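Probable thiosulfate sulfurtransferase (Thermus thermophilus, PDB 2EG4) probably transfers sulfur from thiosulfate to an acceptor such as cyanide, as rhodanese-family enzymes do, and carries a bound zinc ion. Local coordinates at residues A[53-58]-A[111-116]; A[151-156]-A[221-226]; A[189-194]-A[215-220]. All blocks are in the same frame, centred on the assembly; numbering follows the deposited sequence.

Contact 1 of 3, residues A[53-58]-A[111-116]; sequences ELFQTL and TEVVAK
F55 and Q56, in the last turns of helix 41-57, meet V113, A115 and T111 on an irregular strap of chain. This is the tandem rhodanese fold, and the strap belongs to the long connection from strand 89-92, at one edge of the first parallel sheet, to helix 125-129 in the second half of the molecule. F55 supplies the helix's apolar share of the contact. Its CB packs against V113 CG1 at 3.4 Å. Farther out, ring atom CE2 of F55 touches A115 CB at 3.7 Å, the methyl lying oblique to the ring. L60 and L87 also touch this side chain. A115 is tied to the same helix through its backbone N, hydrogen-bonded to T52 OG1.

Q56 supplies the polar side of the contact. Its carbonyl O takes a weak bond from T111 N at 3.1 Å, bent to 133° at the hydrogen. The side chain lies across the loop backbone, with Q56 CB 3.3 Å from T111 O. Q56 CG lies 3.2 Å from V113 O, and the chain, extended at chi2 (-168°), runs on to the amide. Both ends of that amide are engaged: OE1 accepts from R110 NH2, an arginine group that also forms a salt bridge with E53, and Q56 NE2 donates to V113 O at 2.9 Å, from above the carbonyl plane.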
ATOM      1  N   GLU A  53      17.082  -5.534   1.255  1.00 18.94           N
ATOM      2  CA  GLU A  53      17.408  -6.837   0.689  1.00 19.89           C
ATOM      3  C   GLU A  53      16.586  -7.094  -0.565  1.00 21.50           C
ATOM      4  O   GLU A  53      17.095  -7.598  -1.566  1.00 22.13           O
ATOM      5  CB  GLU A  53      17.147  -7.942   1.705  1.00 23.54           C
ATOM      6  CG  GLU A  53      17.278  -9.339   1.145  1.00 26.48           C
ATOM      7  CD  GLU A  53      18.670  -9.648   0.603  1.00 31.82           C
ATOM      8  OE1 GLU A  53      19.630  -8.920   0.928  1.00 35.43           O
ATOM      9  OE2 GLU A  53      18.800 -10.640  -0.147  1.00 34.00           O
ATOM     10  N   LEU A  54      15.315  -6.731  -0.494  1.00 19.23           N
ATOM     11  CA  LEU A  54      14.405  -6.910  -1.622  1.00 20.26           C
ATOM     12  C   LEU A  54      14.816  -6.039  -2.797  1.00 21.75           C
ATOM     13  O   LEU A  54      14.860  -6.503  -3.944  1.00 22.02           O
ATOM     14  CB  LEU A  54      12.985  -6.556  -1.188  1.00 20.41           C
ATOM     15  CG  LEU A  54      11.898  -6.664  -2.266  1.00 21.76           C
ATOM     16  CD1 LEU A  54      11.660  -8.112  -2.668  1.00 21.65           C
ATOM     17  CD2 LEU A  54      10.615  -6.073  -1.701  1.00 21.36           C
ATOM     18  N   PHE A  55      15.100  -4.773  -2.518  1.00 20.14           N
ATOM     19  CA  PHE A  55      15.510  -3.837  -3.558  1.00 23.05           C
ATOM     20  C   PHE A  55      16.784  -4.319  -4.251  1.00 25.63           C
ATOM     21  O   PHE A  55      16.893  -4.263  -5.477  1.00 24.65           O
ATOM     22  CB  PHE A  55      15.765  -2.455  -2.967  1.00 23.24           C
ATOM     23  CG  PHE A  55      14.540  -1.781  -2.375  1.00 18.22           C
ATOM     24  CD1 PHE A  55      13.287  -2.376  -2.421  1.00 19.48           C
ATOM     25  CD2 PHE A  55      14.661  -0.522  -1.793  1.00 23.38           C
ATOM     26  CE1 PHE A  55      12.154  -1.720  -1.885  1.00 20.13           C
ATOM     27  CE2 PHE A  55      13.555   0.133  -1.263  1.00 21.77           C
ATOM     28  CZ  PHE A  55      12.299  -0.463  -1.308  1.00 21.53           C
ATOM     29  N   GLN A  56      17.749  -4.795  -3.469  1.00 22.66           N
ATOM     30  CA  GLN A  56      19.002  -5.270  -4.055  1.00 26.34           C
ATOM     31  C   GLN A  56      18.822  -6.548  -4.864  1.00 23.66           C
ATOM     32  O   GLN A  56      19.356  -6.675  -5.969  1.00 28.02           O
ATOM     33  CB  GLN A  56      20.053  -5.486  -2.959  1.00 27.43           C
ATOM     34  CG  GLN A  56      20.338  -4.227  -2.170  1.00 30.61           C
ATOM     35  CD  GLN A  56      21.566  -4.350  -1.289  1.00 28.63           C
ATOM     36  OE1 GLN A  56      21.929  -5.446  -0.861  1.00 29.83           O
ATOM     37  NE2 GLN A  56      22.197  -3.221  -0.997  1.00 29.76           N
ATOM     38  N   THR A  57      18.060  -7.489  -4.330  1.00 22.25           N
ATOM     39  CA  THR A  57      17.836  -8.759  -5.007  1.00 24.25           C
ATOM     40  C   THR A  57      17.103  -8.576  -6.336  1.00 25.79           C
ATOM     41  O   THR A  57      17.400  -9.284  -7.301  1.00 23.52           O
ATOM     42  CB  THR A  57      17.054  -9.745  -4.109  1.00 25.22           C
ATOM     43  OG1 THR A  57      17.811 -10.011  -2.920  1.00 31.60           O
ATOM     44  CG2 THR A  57      16.847 -11.064  -4.824  1.00 29.08           C
ATOM     45  N   LEU A  58      16.158  -7.634  -6.386  1.00 24.21           N
ATOM     46  CA  LEU A  58      15.399  -7.369  -7.626  1.00 22.52           C
ATOM     47  C   LEU A  58      16.055  -6.325  -8.530  1.00 23.68           C
ATOM     48  O   LEU A  58      15.551  -6.012  -9.620  1.00 23.68           O
ATOM     49  CB  LEU A  58      13.976  -6.908  -7.297  1.00 20.02           C
ATOM     50  CG  LEU A  58      13.054  -7.973  -6.711  1.00 24.01           C
ATOM     51  CD1 LEU A  58      11.637  -7.406  -6.601  1.00 23.45           C
ATOM     52  CD2 LEU A  58      13.049  -9.203  -7.579  1.00 31.17           C
ATOM     53  N   THR A 111      21.550  -4.832  -7.166  1.00 50.31           N
ATOM     54  CA  THR A 111      21.938  -3.429  -7.122  1.00 48.80           C
ATOM     55  C   THR A 111      22.456  -3.235  -5.699  1.00 47.80           C
ATOM     56  O   THR A 111      22.369  -4.152  -4.884  1.00 47.08           O
ATOM     57  CB  THR A 111      20.746  -2.457  -7.401  1.00 50.00           C
ATOM     58  OG1 THR A 111      19.605  -2.835  -6.625  1.00 47.82           O
ATOM     59  CG2 THR A 111      20.378  -2.473  -8.881  1.00 49.37           C
ATOM     60  N   GLU A 112      23.006  -2.065  -5.393  1.00 46.14           N
ATOM     61  CA  GLU A 112      23.529  -1.832  -4.050  1.00 45.58           C
ATOM     62  C   GLU A 112      22.737  -0.762  -3.325  1.00 43.67           C
ATOM     63  O   GLU A 112      23.191  -0.192  -2.330  1.00 43.40           O
ATOM     64  CB  GLU A 112      25.009  -1.444  -4.114  1.00 48.12           C
ATOM     65  CG  GLU A 112      25.928  -2.608  -4.464  1.00 52.26           C
ATOM     66  CD  GLU A 112      27.395  -2.224  -4.444  1.00 55.60           C
ATOM     67  OE1 GLU A 112      27.790  -1.349  -5.247  1.00 56.73           O
ATOM     68  OE2 GLU A 112      28.152  -2.792  -3.621  1.00 57.05           O
ATOM     69  N   VAL A 113      21.543  -0.502  -3.838  1.00 41.58           N
ATOM     70  CA  VAL A 113      20.650   0.481  -3.264  1.00 39.57           C
ATOM     71  C   VAL A 113      20.345   0.092  -1.822  1.00 38.41           C
ATOM     72  O   VAL A 113      20.336  -1.087  -1.473  1.00 37.49           O
ATOM     73  CB  VAL A 113      19.322   0.536  -4.048  1.00 40.88           C
ATOM     74  CG1 VAL A 113      18.606  -0.793  -3.921  1.00 41.49           C
ATOM     75  CG2 VAL A 113      18.442   1.669  -3.534  1.00 40.48           C
ATOM     76  N   VAL A 114      20.101   1.087  -0.984  1.00 36.59           N
ATOM     77  CA  VAL A 114      19.780   0.819   0.409  1.00 34.72           C
ATOM     78  C   VAL A 114      18.497   1.555   0.730  1.00 32.13           C
ATOM     79  O   VAL A 114      18.368   2.746   0.455  1.00 31.77           O
ATOM     80  CB  VAL A 114      20.900   1.311   1.346  1.00 36.90           C
ATOM     81  CG1 VAL A 114      20.496   1.101   2.795  1.00 37.66           C
ATOM     82  CG2 VAL A 114      22.185   0.562   1.036  1.00 36.52           C
ATOM     83  N   ALA A 115      17.539   0.844   1.304  1.00 26.56           N
ATOM     84  CA  ALA A 115      16.270   1.460   1.650  1.00 23.50           C
ATOM     85  C   ALA A 115      16.445   2.465   2.777  1.00 25.69           C
ATOM     86  O   ALA A 115      17.321   2.313   3.622  1.00 26.45           O
ATOM     87  CB  ALA A 115      15.261   0.382   2.065  1.00 21.78           C
ATOM     88  N   LYS A 116      15.603   3.491   2.767  1.00 26.04           N
ATOM     89  CA  LYS A 116      15.590   4.531   3.795  1.00 26.72           C
ATOM     90  C   LYS A 116      14.107   4.767   4.058  1.00 24.44           C
ATOM     91  O   LYS A 116      13.398   5.319   3.205  1.00 26.11           O
ATOM     92  CB  LYS A 116      16.239   5.817   3.280  1.00 30.49           C
ATOM     93  CG  LYS A 116      16.316   6.923   4.315  1.00 34.81           C
ATOM     94  CD  LYS A 116      17.241   6.531   5.448  1.00 40.73           C
ATOM     95  CE  LYS A 116      17.424   7.666   6.437  1.00 45.22           C
ATOM     96  NZ  LYS A 116      18.498   7.363   7.426  1.00 46.27           N
TER

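Contact 2 of 3, residues A[151-156]-A[221-226]. With ZN (zinc ion), chain C.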
ATOM      1  N   CYS A 151      -8.282 -14.791  10.695  1.00 32.51           N
ATOM      2  CA  CYS A 151      -6.998 -14.632  11.362  1.00 31.22           C
ATOM      3  C   CYS A 151      -7.111 -13.658  12.543  1.00 28.90           C
ATOM      4  O   CYS A 151      -6.176 -13.513  13.331  1.00 27.34           O
ATOM      5  CB  CYS A 151      -5.959 -14.120  10.365  1.00 31.67           C
ATOM      6  SG  CYS A 151      -6.476 -12.594   9.552  1.00 30.74           S
ATOM      7  N   CYS A 152      -8.255 -12.986  12.669  1.00 31.49           N
ATOM      8  CA  CYS A 152      -8.451 -12.025  13.766  1.00 31.33           C
ATOM      9  C   CYS A 152      -9.413 -12.547  14.854  1.00 32.03           C
ATOM     10  O   CYS A 152     -10.238 -13.413  14.589  1.00 32.75           O
ATOM     11  CB  CYS A 152      -8.961 -10.680  13.220  1.00 32.96           C
ATOM     12  SG  CYS A 152      -7.672  -9.570  12.483  1.00 25.83           S
ATOM     13  N   PRO A 153      -9.322 -12.011  16.086  1.00 31.54           N
ATOM     14  CA  PRO A 153     -10.173 -12.426  17.218  1.00 33.74           C
ATOM     15  C   PRO A 153     -11.664 -12.115  17.135  1.00 36.48           C
ATOM     16  O   PRO A 153     -12.491 -12.906  17.591  1.00 38.54           O
ATOM     17  CB  PRO A 153      -9.545 -11.709  18.414  1.00 33.79           C
ATOM     18  CG  PRO A 153      -8.137 -11.532  18.020  1.00 35.38           C
ATOM     19  CD  PRO A 153      -8.218 -11.164  16.562  1.00 32.34           C
ATOM     20  N   ARG A 154     -12.014 -10.964  16.569  1.00 32.72           N
ATOM     21  CA  ARG A 154     -13.420 -10.561  16.497  1.00 34.28           C
ATOM     22  C   ARG A 154     -13.615  -9.387  15.554  1.00 31.37           C
ATOM     23  O   ARG A 154     -12.654  -8.888  14.965  1.00 28.44           O
ATOM     24  CB  ARG A 154     -13.892 -10.160  17.890  1.00 34.43           C
ATOM     25  CG  ARG A 154     -12.968  -9.151  18.531  1.00 38.20           C
ATOM     26  CD  ARG A 154     -13.355  -8.853  19.973  1.00 43.84           C
ATOM     27  NE  ARG A 154     -12.372  -7.991  20.618  1.00 48.23           N
ATOM     28  CZ  ARG A 154     -12.000  -6.807  20.141  1.00 50.93           C
ATOM     29  NH1 ARG A 154     -12.535  -6.354  19.012  1.00 54.39           N
ATOM     30  NH2 ARG A 154     -11.103  -6.072  20.788  1.00 49.83           N
ATOM     31  N   GLY A 155     -14.865  -8.956  15.411  1.00 28.97           N
ATOM     32  CA  GLY A 155     -15.167  -7.826  14.556  1.00 26.95           C
ATOM     33  C   GLY A 155     -14.998  -6.522  15.315  1.00 25.77           C
ATOM     34  O   GLY A 155     -15.222  -6.446  16.529  1.00 26.42           O
ATOM     35  N   GLY A 156     -14.595  -5.475  14.613  1.00 24.58           N
ATOM     36  CA  GLY A 156     -14.420  -4.213  15.302  1.00 23.07           C
ATOM     37  C   GLY A 156     -13.705  -3.186  14.474  1.00 23.91           C
ATOM     38  O   GLY A 156     -13.261  -3.473  13.364  1.00 25.49           O
ATOM     39  N   TRP A 221      -3.741  -4.086  15.365  1.00 19.17           N
ATOM     40  CA  TRP A 221      -4.484  -3.447  16.448  1.00 21.42           C
ATOM     41  C   TRP A 221      -5.092  -4.481  17.387  1.00 22.81           C
ATOM     42  O   TRP A 221      -5.014  -4.346  18.609  1.00 21.79           O
ATOM     43  CB  TRP A 221      -5.571  -2.524  15.863  1.00 20.39           C
ATOM     44  CG  TRP A 221      -6.275  -1.646  16.894  1.00 20.74           C
ATOM     45  CD1 TRP A 221      -7.388  -1.957  17.630  1.00 19.76           C
ATOM     46  CD2 TRP A 221      -5.900  -0.312  17.281  1.00 22.41           C
ATOM     47  NE1 TRP A 221      -7.730  -0.893  18.455  1.00 21.15           N
ATOM     48  CE2 TRP A 221      -6.833   0.124  18.261  1.00 20.65           C
ATOM     49  CE3 TRP A 221      -4.872   0.554  16.898  1.00 18.53           C
ATOM     50  CZ2 TRP A 221      -6.759   1.394  18.859  1.00 20.59           C
ATOM     51  CZ3 TRP A 221      -4.796   1.817  17.485  1.00 19.72           C
ATOM     52  CH2 TRP A 221      -5.738   2.226  18.456  1.00 21.62           C
ATOM     53  N   LEU A 222      -5.678  -5.526  16.821  1.00 22.01           N
ATOM     54  CA  LEU A 222      -6.280  -6.575  17.642  1.00 21.97           C
ATOM     55  C   LEU A 222      -5.224  -7.466  18.305  1.00 24.74           C
ATOM     56  O   LEU A 222      -5.381  -7.854  19.456  1.00 25.54           O
ATOM     57  CB  LEU A 222      -7.228  -7.432  16.801  1.00 18.50           C
ATOM     58  CG  LEU A 222      -8.524  -6.721  16.372  1.00 23.98           C
ATOM     59  CD1 LEU A 222      -9.328  -7.612  15.431  1.00 25.97           C
ATOM     60  CD2 LEU A 222      -9.355  -6.367  17.623  1.00 21.98           C
ATOM     61  N   GLN A 223      -4.147  -7.784  17.594  1.00 26.54           N
ATOM     62  CA  GLN A 223      -3.109  -8.618  18.206  1.00 25.35           C
ATOM     63  C   GLN A 223      -2.544  -7.933  19.449  1.00 25.82           C
ATOM     64  O   GLN A 223      -2.210  -8.582  20.440  1.00 26.20           O
ATOM     65  CB  GLN A 223      -1.990  -8.901  17.200  1.00 30.73           C
ATOM     66  CG  GLN A 223      -2.386  -9.920  16.134  1.00 32.06           C
ATOM     67  CD  GLN A 223      -2.909 -11.223  16.748  1.00 38.23           C
ATOM     68  OE1 GLN A 223      -2.279 -11.797  17.643  1.00 40.91           O
ATOM     69  NE2 GLN A 223      -4.057 -11.695  16.262  1.00 39.16           N
ATOM     70  N   GLU A 224      -2.459  -6.606  19.402  1.00 21.19           N
ATOM     71  CA  GLU A 224      -1.929  -5.818  20.509  1.00 22.98           C
ATOM     72  C   GLU A 224      -2.903  -5.675  21.681  1.00 21.55           C
ATOM     73  O   GLU A 224      -2.511  -5.257  22.762  1.00 23.07           O
ATOM     74  CB  GLU A 224      -1.539  -4.425  20.013  1.00 21.71           C
ATOM     75  CG  GLU A 224      -0.259  -4.391  19.170  1.00 27.87           C
ATOM     76  CD  GLU A 224       0.965  -4.663  20.022  1.00 30.46           C
ATOM     77  OE1 GLU A 224       1.076  -4.063  21.107  1.00 33.21           O
ATOM     78  OE2 GLU A 224       1.823  -5.465  19.608  1.00 35.48           O
ATOM     79  N   GLY A 225      -4.171  -6.007  21.459  1.00 25.35           N
ATOM     80  CA  GLY A 225      -5.155  -5.907  22.525  1.00 26.39           C
ATOM     81  C   GLY A 225      -5.659  -4.498  22.805  1.00 27.99           C
ATOM     82  O   GLY A 225      -6.166  -4.204  23.894  1.00 26.11           O
ATOM     83  N   LEU A 226      -5.514  -3.621  21.822  1.00 25.29           N
ATOM     84  CA  LEU A 226      -5.951  -2.231  21.956  1.00 26.79           C
ATOM     85  C   LEU A 226      -7.477  -2.165  21.899  1.00 28.29           C
ATOM     86  O   LEU A 226      -8.121  -3.045  21.328  1.00 27.99           O
ATOM     87  CB  LEU A 226      -5.317  -1.402  20.841  1.00 22.35           C
ATOM     88  CG  LEU A 226      -3.798  -1.387  21.039  1.00 19.12           C
ATOM     89  CD1 LEU A 226      -3.095  -0.934  19.765  1.00 23.80           C
ATOM     90  CD2 LEU A 226      -3.459  -0.448  22.185  1.00 22.65           C
TER
HETATM   91 ZN    ZN C 301      -6.411 -10.577  10.783  1.00 24.10          ZN
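C152, whose CB rests 3.8 Å from L222 CD1, grips the zinc ion through SG at 2.3 Å. Its sequence neighbour C151 binds the same metal through its own SG at 2.4 Å, so two consecutive residues hold one ion. Their different chi1 values, 55° in C151 and -80° in C152, let the adjacent residues turn both sulfurs to the one metal.

No hydrogen bond crosses between 151-156 and 221-226; the rest of the contact is built round L222, which points from the last turn of helix 217-223 into the curve of the loop. P153 and L222 run antiparallel alongside one another, with P153 CD touching L222 CB at 3.9 Å. The two methyl groups of L222 have different neighbours. L222 CD1 sits against C152 and, at 3.6 Å, against R154 O, while L222 CD2 lies over one face of the R154 guanidinium, 3.5 Å from R154 NH1. That NH1 also makes a weak hydrogen bond to T228 OG1. An alanine in place of L222 would probably open a gap beside C152 and leave the R154 guanidinium without its apolar support, freer to turn.

Following L222, the chain comes out of the helix through a Schellman motif at G225. This glycine, at positive phi, returns its N to L222 O at 3.0 Å, and L226 N makes a weak bond back to W221 O. On the far side of the metal from the cysteine loop's own backbone, H192 and H219 supply the other two ligands, completing a four-ligand Cys2His2 zinc site.

Contact 3 of 3, residues A[189-194]-A[215-220]. With ZN (zinc ion), chain C; SO4 (sulfate ion), chain D.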
ATOM      1  N   VAL A 189      -5.405   6.434   7.108  1.00 20.38           N
ATOM      2  CA  VAL A 189      -6.278   5.435   6.527  1.00 17.26           C
ATOM      3  C   VAL A 189      -5.843   4.060   6.988  1.00 18.50           C
ATOM      4  O   VAL A 189      -4.653   3.818   7.174  1.00 16.68           O
ATOM      5  CB  VAL A 189      -6.251   5.462   4.973  1.00 18.57           C
ATOM      6  CG1 VAL A 189      -7.004   6.693   4.454  1.00 21.75           C
ATOM      7  CG2 VAL A 189      -4.837   5.492   4.467  1.00 16.91           C
ATOM      8  N   TYR A 190      -6.802   3.166   7.196  1.00 18.25           N
ATOM      9  CA  TYR A 190      -6.453   1.811   7.618  1.00 18.09           C
ATOM     10  C   TYR A 190      -7.514   0.810   7.187  1.00 19.40           C
ATOM     11  O   TYR A 190      -8.601   1.181   6.725  1.00 18.48           O
ATOM     12  CB  TYR A 190      -6.284   1.756   9.149  1.00 15.85           C
ATOM     13  CG  TYR A 190      -7.589   1.683   9.917  1.00 19.06           C
ATOM     14  CD1 TYR A 190      -8.174   0.456  10.206  1.00 16.70           C
ATOM     15  CD2 TYR A 190      -8.216   2.839  10.375  1.00 18.90           C
ATOM     16  CE1 TYR A 190      -9.348   0.363  10.942  1.00 20.61           C
ATOM     17  CE2 TYR A 190      -9.409   2.763  11.123  1.00 19.54           C
ATOM     18  CZ  TYR A 190      -9.962   1.524  11.403  1.00 18.37           C
ATOM     19  OH  TYR A 190     -11.114   1.394  12.144  1.00 20.57           O
ATOM     20  N   CYS A 191      -7.175  -0.470   7.299  1.00 20.09           N
ATOM     21  CA  CYS A 191      -8.109  -1.550   6.982  1.00 20.95           C
ATOM     22  C   CYS A 191      -7.658  -2.804   7.722  1.00 21.03           C
ATOM     23  O   CYS A 191      -7.392  -2.709   8.912  1.00 20.67           O
ATOM     24  CB  CYS A 191      -8.206  -1.772   5.475  1.00 21.40           C
ATOM     25  SG  CYS A 191      -6.643  -2.005   4.629  1.00 25.11           S
ATOM     26  N   HIS A 192      -7.556  -3.966   7.055  1.00 19.78           N
ATOM     27  CA  HIS A 192      -7.126  -5.178   7.755  1.00 21.61           C
ATOM     28  C   HIS A 192      -5.609  -5.282   7.836  1.00 21.32           C
ATOM     29  O   HIS A 192      -5.051  -5.463   8.912  1.00 19.74           O
ATOM     30  CB  HIS A 192      -7.673  -6.436   7.084  1.00 23.61           C
ATOM     31  CG  HIS A 192      -7.232  -7.702   7.752  1.00 23.56           C
ATOM     32  ND1 HIS A 192      -6.545  -8.693   7.082  1.00 23.59           N
ATOM     33  CD2 HIS A 192      -7.330  -8.114   9.039  1.00 23.91           C
ATOM     34  CE1 HIS A 192      -6.238  -9.660   7.927  1.00 25.10           C
ATOM     35  NE2 HIS A 192      -6.700  -9.334   9.120  1.00 26.53           N
ATOM     36  N   SER A 193      -4.926  -5.166   6.697  1.00 17.96           N
ATOM     37  CA  SER A 193      -3.483  -5.241   6.746  1.00 20.54           C
ATOM     38  C   SER A 193      -2.850  -4.198   5.848  1.00 18.28           C
ATOM     39  O   SER A 193      -1.757  -4.397   5.322  1.00 19.38           O
ATOM     40  CB  SER A 193      -2.967  -6.647   6.392  1.00 19.61           C
ATOM     41  OG  SER A 193      -3.310  -7.027   5.059  1.00 22.13           O
ATOM     42  N   GLY A 194      -3.568  -3.090   5.670  1.00 16.43           N
ATOM     43  CA  GLY A 194      -3.057  -1.956   4.902  1.00 17.44           C
ATOM     44  C   GLY A 194      -3.098  -1.983   3.386  1.00 20.23           C
ATOM     45  O   GLY A 194      -2.490  -1.133   2.757  1.00 18.09           O
ATOM     46  N   LEU A 215      -0.182   0.795   8.232  1.00 17.16           N
ATOM     47  CA  LEU A 215       0.147  -0.503   7.666  1.00 17.63           C
ATOM     48  C   LEU A 215      -0.225  -1.688   8.557  1.00 18.02           C
ATOM     49  O   LEU A 215      -0.736  -2.687   8.058  1.00 17.86           O
ATOM     50  CB  LEU A 215       1.630  -0.515   7.300  1.00 19.35           C
ATOM     51  CG  LEU A 215       2.146  -1.730   6.544  1.00 17.89           C
ATOM     52  CD1 LEU A 215       1.331  -1.963   5.261  1.00 22.66           C
ATOM     53  CD2 LEU A 215       3.606  -1.501   6.241  1.00 22.21           C
ATOM     54  N   GLY A 216       0.005  -1.585   9.869  1.00 19.17           N
ATOM     55  CA  GLY A 216      -0.365  -2.685  10.758  1.00 16.12           C
ATOM     56  C   GLY A 216      -1.850  -2.955  10.691  1.00 18.88           C
ATOM     57  O   GLY A 216      -2.337  -4.119  10.727  1.00 19.73           O
ATOM     58  N   SER A 217      -2.595  -1.861  10.588  1.00 18.19           N
ATOM     59  CA  SER A 217      -4.047  -1.893  10.479  1.00 17.27           C
ATOM     60  C   SER A 217      -4.747  -2.699  11.566  1.00 17.43           C
ATOM     61  O   SER A 217      -4.184  -2.936  12.637  1.00 21.28           O
ATOM     62  CB  SER A 217      -4.478  -2.404   9.100  1.00 17.61           C
ATOM     63  OG  SER A 217      -4.516  -1.342   8.159  1.00 18.41           O
ATOM     64  N   MET A 218      -5.988  -3.098  11.294  1.00 18.36           N
ATOM     65  CA  MET A 218      -6.800  -3.836  12.274  1.00 16.65           C
ATOM     66  C   MET A 218      -6.200  -5.164  12.768  1.00 23.07           C
ATOM     67  O   MET A 218      -6.388  -5.546  13.929  1.00 20.86           O
ATOM     68  CB  MET A 218      -8.208  -4.066  11.699  1.00 23.00           C
ATOM     69  CG  MET A 218      -9.333  -3.986  12.723  1.00 28.65           C
ATOM     70  SD  MET A 218      -9.457  -2.361  13.584  1.00 24.72           S
ATOM     71  CE  MET A 218     -10.113  -2.946  15.123  1.00 22.03           C
ATOM     72  N   HIS A 219      -5.476  -5.875  11.912  1.00 21.91           N
ATOM     73  CA  HIS A 219      -4.868  -7.118  12.373  1.00 21.28           C
ATOM     74  C   HIS A 219      -3.907  -6.813  13.526  1.00 21.66           C
ATOM     75  O   HIS A 219      -4.001  -7.415  14.600  1.00 21.38           O
ATOM     76  CB  HIS A 219      -4.119  -7.828  11.231  1.00 25.66           C
ATOM     77  CG  HIS A 219      -3.628  -9.193  11.599  1.00 24.04           C
ATOM     78  ND1 HIS A 219      -4.401 -10.326  11.456  1.00 28.93           N
ATOM     79  CD2 HIS A 219      -2.458  -9.604  12.146  1.00 26.90           C
ATOM     80  CE1 HIS A 219      -3.729 -11.375  11.899  1.00 23.84           C
ATOM     81  NE2 HIS A 219      -2.550 -10.964  12.323  1.00 25.41           N
ATOM     82  N   GLU A 220      -2.998  -5.859  13.330  1.00 20.90           N
ATOM     83  CA  GLU A 220      -2.063  -5.538  14.396  1.00 20.82           C
ATOM     84  C   GLU A 220      -2.788  -4.981  15.609  1.00 22.34           C
ATOM     85  O   GLU A 220      -2.507  -5.366  16.735  1.00 22.28           O
ATOM     86  CB  GLU A 220      -1.039  -4.514  13.940  1.00 20.38           C
ATOM     87  CG  GLU A 220      -0.106  -4.135  15.067  1.00 22.69           C
ATOM     88  CD  GLU A 220       0.796  -2.996  14.713  1.00 24.40           C
ATOM     89  OE1 GLU A 220       0.302  -2.002  14.126  1.00 23.52           O
ATOM     90  OE2 GLU A 220       2.002  -3.078  15.040  1.00 22.72           O
TER
HETATM   91 ZN    ZN C 301      -6.411 -10.577  10.783  1.00 24.10          ZN
HETATM   92  S   SO4 D 501      -7.096  -5.278   3.492  0.69 23.25           S
HETATM   93  O1  SO4 D 501      -7.341  -6.739   3.256  0.69 26.90           O
HETATM   94  O2  SO4 D 501      -8.095  -4.774   4.490  0.69 23.18           O
HETATM   95  O3  SO4 D 501      -5.705  -5.078   4.017  0.69 17.53           O
HETATM   96  O4  SO4 D 501      -7.257  -4.528   2.203  0.69 23.51           O
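S217 buries its side chain against the loop that leaves strand 186-190, and C191 N donates to its OG at 2.9 Å in a nearly straight bond (174°). The same hydroxyl also bonds to Y214 O, which fixes its rotation. The next two amides, near the start of helix 217-223, bond back to the loop: M218 N to C191 O at 2.8 Å, in the carbonyl plane, and H219 N to H192 O at 3.1 Å, on a lone pair.

H192 is fixed at both ends, its ring by zinc and its backbone by hydrogen bonds. A chi1 of 179° sets CG anti to the backbone N, leading the side chain off toward the metal. The H192 and H219 side chains run together in one direction, their ring planes at 86°. Zinc joins the two, bound by H192 NE2 and by H219 ND1, each at 2.1 Å; C151 and C152 are the remaining ligands. The backbone N of H192 donates to sulfate O2 at 2.7 Å.

M218 runs next to Y190 and brings its SD to 3.8 Å from Y190 CE1, an oblique Met-aromatic contact.

Beside C191, sulfate O3 accepts from S193 N at 2.8 Å, with A195 N and R196 adding further bonds. The sulfate probably comes from the crystallisation liquor, yet an anion cradled by backbone amides beside a cysteine is consistent with the rhodanese active-site loop, which follows a central strand of the sheet.

How the contacts relate
Contacts 2 and 3 are neighbours in the second half of the molecule, their centres about 10 Å apart; both use helix 217-223, and contact 3 is nested within the chain loop that contact 2 closes. They share one zinc ion, to which each brings two ligands: sulfurs from contact 2, ring nitrogens from contact 3. Contact 3 is the buried one, rich in backbone hydrogen bonds, whereas contact 2 is partly exposed and, apart from the metal, mostly apolar. Contact 1 is also only partly buried, but stands apart on the first half, its nearest atoms about 12 Å from contact 3, and pairs phenylalanine packing with glutamine hydrogen bonding without any metal.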